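Local coordinates for vascular protein tyrosine phosphatase 1 (Rattus norvegicus, PDB 3I36) that probably removes phosphate from tyrosine residues of phosphorylated proteins, this chain being the catalytic domain of a receptor-type phosphatase, at residues Glu48-Leu53 with Gln288-Tyr293; Ala246-Thr251 with Arg283-Gln288. All coordinates share one frame; numbering follows the deposited sequence.

Contact 1: Glu48-Leu53 with Gln288-Tyr293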
loop_
_atom_site.group_PDB
_atom_site.type_symbol
_atom_site.label_atom_id
_atom_site.label_comp_id
_atom_site.label_asym_id
_atom_site.label_seq_id
_atom_site.Cartn_x
_atom_site.Cartn_y
_atom_site.Cartn_z
ATOM N N GLU A 48 -9.053 -19.492 -9.932
ATOM C CA GLU A 48 -10.119 -19.041 -10.813
ATOM C C GLU A 48 -10.551 -17.617 -10.480
ATOM O O GLU A 48 -10.755 -16.787 -11.373
ATOM C CB GLU A 48 -11.323 -19.977 -10.714
ATOM C CG GLU A 48 -12.458 -19.598 -11.649
ATOM C CD GLU A 48 -13.598 -20.605 -11.602
ATOM O OE1 GLU A 48 -13.880 -21.134 -10.504
ATOM O OE2 GLU A 48 -14.200 -20.871 -12.663
ATOM N N GLU A 49 -10.702 -17.336 -9.192
ATOM C CA GLU A 49 -11.101 -15.996 -8.777
ATOM C C GLU A 49 -10.036 -15.019 -9.224
ATOM O O GLU A 49 -10.330 -13.955 -9.763
ATOM C CB GLU A 49 -11.249 -15.925 -7.260
ATOM C CG GLU A 49 -12.495 -16.584 -6.750
ATOM C CD GLU A 49 -12.592 -16.532 -5.242
ATOM O OE1 GLU A 49 -13.387 -17.308 -4.685
ATOM O OE2 GLU A 49 -11.871 -15.721 -4.622
ATOM N N TYR A 50 -8.786 -15.396 -8.991
ATOM C CA TYR A 50 -7.681 -14.511 -9.275
ATOM C C TYR A 50 -7.541 -14.300 -10.780
ATOM O O TYR A 50 -7.241 -13.201 -11.235
ATOM C CB TYR A 50 -6.397 -15.084 -8.678
ATOM C CG TYR A 50 -5.272 -14.105 -8.730
ATOM C CD1 TYR A 50 -5.268 -12.981 -7.911
ATOM C CD2 TYR A 50 -4.218 -14.289 -9.610
ATOM C CE1 TYR A 50 -4.235 -12.068 -7.970
ATOM C CE2 TYR A 50 -3.188 -13.393 -9.674
ATOM C CZ TYR A 50 -3.203 -12.282 -8.857
ATOM O OH TYR A 50 -2.173 -11.401 -8.936
ATOM N N GLU A 51 -7.782 -15.353 -11.553
ATOM C CA GLU A 51 -7.736 -15.244 -13.007
ATOM C C GLU A 51 -8.838 -14.318 -13.498
ATOM O O GLU A 51 -8.657 -13.554 -14.449
ATOM C CB GLU A 51 -7.877 -16.621 -13.655
ATOM C CG GLU A 51 -8.076 -16.581 -15.166
ATOM C CD GLU A 51 -6.845 -16.101 -15.921
ATOM O OE1 GLU A 51 -5.760 -15.974 -15.310
ATOM O OE2 GLU A 51 -6.964 -15.852 -17.136
ATOM N N ASP A 52 -9.980 -14.370 -12.828
ATOM C CA ASP A 52 -11.104 -13.489 -13.161
ATOM C C ASP A 52 -10.769 -12.029 -12.930
ATOM O O ASP A 52 -11.353 -11.142 -13.546
ATOM C CB ASP A 52 -12.324 -13.848 -12.321
ATOM C CG ASP A 52 -13.079 -15.020 -12.881
ATOM O OD1 ASP A 52 -12.807 -15.403 -14.040
ATOM O OD2 ASP A 52 -13.943 -15.553 -12.162
ATOM N N LEU A 53 -9.831 -11.789 -12.025
ATOM C CA LEU A 53 -9.387 -10.435 -11.738
ATOM C C LEU A 53 -8.357 -9.935 -12.755
ATOM O O LEU A 53 -8.076 -8.738 -12.819
ATOM C CB LEU A 53 -8.786 -10.382 -10.336
ATOM C CG LEU A 53 -9.813 -10.513 -9.203
ATOM C CD1 LEU A 53 -9.106 -10.674 -7.879
ATOM C CD2 LEU A 53 -10.736 -9.301 -9.185
ATOM N N GLN A 288 -0.496 -8.908 -6.554
ATOM C CA GLN A 288 0.154 -9.064 -7.837
ATOM C C GLN A 288 0.414 -10.514 -8.192
ATOM O O GLN A 288 0.656 -10.833 -9.347
ATOM C CB GLN A 288 1.466 -8.299 -7.810
ATOM C CG GLN A 288 2.232 -8.362 -9.101
ATOM C CD GLN A 288 3.428 -7.470 -9.053
ATOM O OE1 GLN A 288 3.950 -7.172 -7.970
ATOM N NE2 GLN A 288 3.862 -7.000 -10.217
ATOM N N THR A 289 0.360 -11.389 -7.194
ATOM C CA THR A 289 0.567 -12.802 -7.433
ATOM C C THR A 289 -0.606 -13.593 -6.863
ATOM O O THR A 289 -1.287 -13.155 -5.944
ATOM C CB THR A 289 1.885 -13.307 -6.784
ATOM O OG1 THR A 289 1.747 -13.297 -5.358
ATOM C CG2 THR A 289 3.041 -12.412 -7.172
ATOM N N GLU A 290 -0.839 -14.764 -7.421
ATOM C CA GLU A 290 -1.871 -15.629 -6.903
ATOM C C GLU A 290 -1.559 -16.000 -5.452
ATOM O O GLU A 290 -2.454 -16.084 -4.631
ATOM C CB GLU A 290 -1.939 -16.878 -7.768
ATOM C CG GLU A 290 -3.099 -17.752 -7.492
ATOM C CD GLU A 290 -3.057 -18.960 -8.381
ATOM O OE1 GLU A 290 -3.327 -18.788 -9.579
ATOM O OE2 GLU A 290 -2.726 -20.052 -7.879
ATOM N N ASP A 291 -0.285 -16.204 -5.137
ATOM C CA ASP A 291 0.103 -16.540 -3.769
ATOM C C ASP A 291 -0.374 -15.447 -2.819
ATOM O O ASP A 291 -0.907 -15.720 -1.739
ATOM C CB ASP A 291 1.628 -16.696 -3.647
ATOM C CG ASP A 291 2.171 -17.878 -4.440
ATOM O OD1 ASP A 291 1.393 -18.577 -5.123
ATOM O OD2 ASP A 291 3.394 -18.112 -4.368
ATOM N N GLN A 292 -0.198 -14.196 -3.223
ATOM C CA GLN A 292 -0.683 -13.104 -2.391
ATOM C C GLN A 292 -2.183 -13.179 -2.214
ATOM O O GLN A 292 -2.690 -12.938 -1.128
ATOM C CB GLN A 292 -0.300 -11.745 -2.981
ATOM C CG GLN A 292 1.176 -11.468 -2.820
ATOM C CD GLN A 292 1.643 -10.295 -3.636
ATOM O OE1 GLN A 292 0.865 -9.683 -4.365
ATOM N NE2 GLN A 292 2.926 -9.979 -3.530
ATOM N N TYR A 293 -2.892 -13.477 -3.295
ATOM C CA TYR A 293 -4.343 -13.551 -3.236
ATOM C C TYR A 293 -4.785 -14.667 -2.295
ATOM O O TYR A 293 -5.734 -14.508 -1.534
ATOM C CB TYR A 293 -4.909 -13.791 -4.625
ATOM C CG TYR A 293 -6.414 -13.711 -4.693
ATOM C CD1 TYR A 293 -7.052 -12.489 -4.784
ATOM C CD2 TYR A 293 -7.194 -14.859 -4.657
ATOM C CE1 TYR A 293 -8.419 -12.400 -4.850
ATOM C CE2 TYR A 293 -8.571 -14.782 -4.735
ATOM C CZ TYR A 293 -9.177 -13.542 -4.824
ATOM O OH TYR A 293 -10.543 -13.435 -4.901
#

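Contact 2: Ala246-Thr251 with Arg283-Gln288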
loop_
_atom_site.group_PDB
_atom_site.type_symbol
_atom_site.label_atom_id
_atom_site.label_comp_id
_atom_site.label_asym_id
_atom_site.label_seq_id
_atom_site.Cartn_x
_atom_site.Cartn_y
_atom_site.Cartn_z
ATOM N N ALA A 246 6.966 -1.887 -6.275
ATOM C CA ALA A 246 6.107 -1.365 -7.316
ATOM C C ALA A 246 4.852 -0.716 -6.714
ATOM O O ALA A 246 4.146 0.040 -7.375
ATOM C CB ALA A 246 5.741 -2.468 -8.271
ATOM N N GLY A 247 4.585 -1.014 -5.451
ATOM C CA GLY A 247 3.423 -0.472 -4.794
ATOM C C GLY A 247 2.164 -1.167 -5.276
ATOM O O GLY A 247 1.110 -0.559 -5.363
ATOM N N VAL A 248 2.271 -2.444 -5.614
ATOM C CA VAL A 248 1.082 -3.164 -6.046
ATOM C C VAL A 248 0.882 -4.492 -5.347
ATOM O O VAL A 248 -0.233 -4.814 -4.950
ATOM C CB VAL A 248 1.029 -3.344 -7.591
ATOM C CG1 VAL A 248 1.133 -1.993 -8.269
ATOM C CG2 VAL A 248 2.134 -4.292 -8.072
ATOM N N GLY A 249 1.949 -5.270 -5.187
ATOM C CA GLY A 249 1.787 -6.615 -4.664
ATOM C C GLY A 249 1.595 -6.620 -3.163
ATOM O O GLY A 249 0.486 -6.773 -2.659
ATOM N N ARG A 250 2.693 -6.491 -2.435
ATOM C CA ARG A 250 2.613 -6.422 -0.985
ATOM C C ARG A 250 1.689 -5.298 -0.553
ATOM O O ARG A 250 0.900 -5.435 0.379
ATOM C CB ARG A 250 4.003 -6.178 -0.430
ATOM C CG ARG A 250 4.933 -7.314 -0.726
ATOM C CD ARG A 250 6.314 -7.018 -0.204
ATOM N NE ARG A 250 7.263 -7.984 -0.747
ATOM C CZ ARG A 250 8.563 -7.972 -0.487
ATOM N NH1 ARG A 250 9.373 -8.882 -1.029
ATOM N NH2 ARG A 250 9.050 -7.052 0.325
ATOM N N THR A 251 1.784 -4.191 -1.270
ATOM C CA THR A 251 0.977 -3.018 -0.976
ATOM C C THR A 251 -0.494 -3.351 -1.089
ATOM O O THR A 251 -1.270 -3.051 -0.188
ATOM C CB THR A 251 1.348 -1.875 -1.920
ATOM O OG1 THR A 251 2.630 -1.372 -1.529
ATOM C CG2 THR A 251 0.311 -0.752 -1.861
ATOM N N ARG A 283 -5.342 0.833 -9.451
ATOM C CA ARG A 283 -3.924 0.744 -9.739
ATOM C C ARG A 283 -3.732 -0.643 -10.287
ATOM O O ARG A 283 -4.393 -1.573 -9.843
ATOM C CB ARG A 283 -3.128 0.907 -8.451
ATOM C CG ARG A 283 -1.615 0.973 -8.615
ATOM C CD ARG A 283 -1.003 1.516 -7.319
ATOM N NE ARG A 283 0.458 1.441 -7.296
ATOM C CZ ARG A 283 1.263 2.311 -7.906
ATOM N NH1 ARG A 283 0.752 3.322 -8.602
ATOM N NH2 ARG A 283 2.575 2.166 -7.813
ATOM N N PRO A 284 -2.846 -0.787 -11.269
ATOM C CA PRO A 284 -2.621 -2.103 -11.848
ATOM C C PRO A 284 -2.059 -3.052 -10.818
ATOM O O PRO A 284 -1.411 -2.631 -9.847
ATOM C CB PRO A 284 -1.535 -1.832 -12.906
ATOM C CG PRO A 284 -0.906 -0.546 -12.481
ATOM C CD PRO A 284 -2.065 0.248 -11.963
ATOM N N LEU A 285 -2.335 -4.333 -11.032
ATOM C CA LEU A 285 -1.593 -5.411 -10.398
ATOM C C LEU A 285 -1.771 -5.520 -8.892
ATOM O O LEU A 285 -1.076 -6.296 -8.252
ATOM C CB LEU A 285 -0.105 -5.252 -10.719
ATOM C CG LEU A 285 0.226 -5.429 -12.194
ATOM C CD1 LEU A 285 1.647 -5.023 -12.466
ATOM C CD2 LEU A 285 -0.030 -6.886 -12.619
ATOM N N MET A 286 -2.673 -4.733 -8.316
ATOM C CA MET A 286 -2.851 -4.772 -6.869
ATOM C C MET A 286 -3.122 -6.206 -6.462
ATOM O O MET A 286 -4.035 -6.834 -6.999
ATOM C CB MET A 286 -3.999 -3.865 -6.438
ATOM C CG MET A 286 -3.829 -2.422 -6.900
ATOM S SD MET A 286 -2.223 -1.761 -6.410
ATOM C CE MET A 286 -2.402 -1.815 -4.648
ATOM N N VAL A 287 -2.312 -6.717 -5.534
ATOM C CA VAL A 287 -2.291 -8.138 -5.200
ATOM C C VAL A 287 -1.809 -8.847 -6.454
ATOM O O VAL A 287 -2.582 -9.305 -7.298
ATOM C CB VAL A 287 -3.664 -8.673 -4.711
ATOM C CG1 VAL A 287 -3.530 -10.123 -4.210
ATOM C CG2 VAL A 287 -4.190 -7.787 -3.592
ATOM N N GLN A 288 -0.496 -8.908 -6.554
ATOM C CA GLN A 288 0.154 -9.064 -7.837
ATOM C C GLN A 288 0.414 -10.514 -8.192
ATOM O O GLN A 288 0.656 -10.833 -9.347
ATOM C CB GLN A 288 1.466 -8.299 -7.810
ATOM C CG GLN A 288 2.232 -8.362 -9.101
ATOM C CD GLN A 288 3.428 -7.470 -9.053
ATOM O OE1 GLN A 288 3.950 -7.172 -7.970
ATOM N NE2 GLN A 288 3.862 -7.000 -10.217
HETATM O O HOH W 1 4.473 -4.533 -5.804
#

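Contact 1: Glu48-Leu53 with Gln288-Tyr293
With CG anti to the backbone N in both Tyr50 (chi1 -170°) and Tyr293 (chi1 -173°), each ring reaches across to the other helix, and the two tyrosines slide past one another in opposite directions. Their planes stand at 49°, neither stacked nor edge-to-face, and the tightest apolar approach brings Tyr50 CD1 to 3.4 Å from Tyr293 CB. One face of the Tyr50 ring receives a CH-pi contact from Glu290, whose CA lies 3.9 Å from the ring centroid. Here the C-terminal end of helix 28-53 meets the first turn of helix 290-305, which opens with a capping box: Gln292 N donates to Thr289 OG1 at 3.0 Å, and Thr289 N returns a weak bond to Gln292 OE1, which also accepts from Gln288 N. Tyr50 OH is hydrogen-bonded to Val287 O. Replacing Tyr50 by an alanine would probably open a gap beside Glu290 and Tyr293 and leave that carbonyl without its phenol partner. Farther along, Tyr293 OH donates to the anti lone pair of Glu49 OE2 at 2.7 Å, in the plane of the phenol ring, while Tyr34 binds the other carboxylate oxygen, OE1. Leu53 CD1 packs 3.6 Å from Tyr293 CE1.

Contact 2: Ala246-Thr251 with Arg283-Gln288
Val248 wedges its two methyl groups among Arg283, Pro284, Leu285 and Gln288. Val248 CG1, beside the backbone N (chi1 -56°), comes within 3.1 Å of Pro284 O, while Val248 CG2 rests against Leu285 CB and the carboxamide of Gln288, meeting Gln288 OE1 at 3.4 Å. Met286, its chain bent at chi2 and chi3, brings SD to 3.8 Å from Val248 CB. The extended Arg283 chain crosses the valine at about a right angle and grips two successive carbonyls with the edge of its guanidinium. Arg283 NH2 donates to Ala246 O at 2.7 Å, in the carbonyl plane, whereas Arg283 NE reaches Gly247 O at 2.9 Å from above that carbonyl's plane. Asn101 binds NH1 of the same group, further fixing its rotation. Val248 O is held by Val287 N at 2.9 Å and also receives a CA-H contact from Met286. A water accepts from Gly249 N at 2.7 Å and donates weakly to Gln288 OE1; it sits on the amide side of the loop, where the substrate's phosphate would probably lie. The Arg283 and Val287 bonds to carbonyls brace the loop from outside, consistent with the P-loop of the protein-tyrosine phosphatases, in which the segment after the likely nucleophile Cys244 would curl around the phosphate of the substrate and leads into helix 249-267, with Gln288 a further probable substrate-binding residue.

The two contacts share Gln288 and illustrate how one loop can serve both the interior and the periphery of a domain. Contact 2 lies deep, near the centre of the chain, and joins the loop after helix 272-280 to the phosphate-binding loop; its chemistry is largely a matter of backbone carbonyls held by an arginine and an amide. Contact 1 is only partly buried, its centre about 17 Å from the centre of the chain, and joins two helices through aromatic side chains and one phenol-carboxylate bond. Along the chain, contact 2 is nested within the loop closed by contact 1. They meet directly where Tyr50 OH lies 2.7 Å from Val287 O, a probable hydrogen bond.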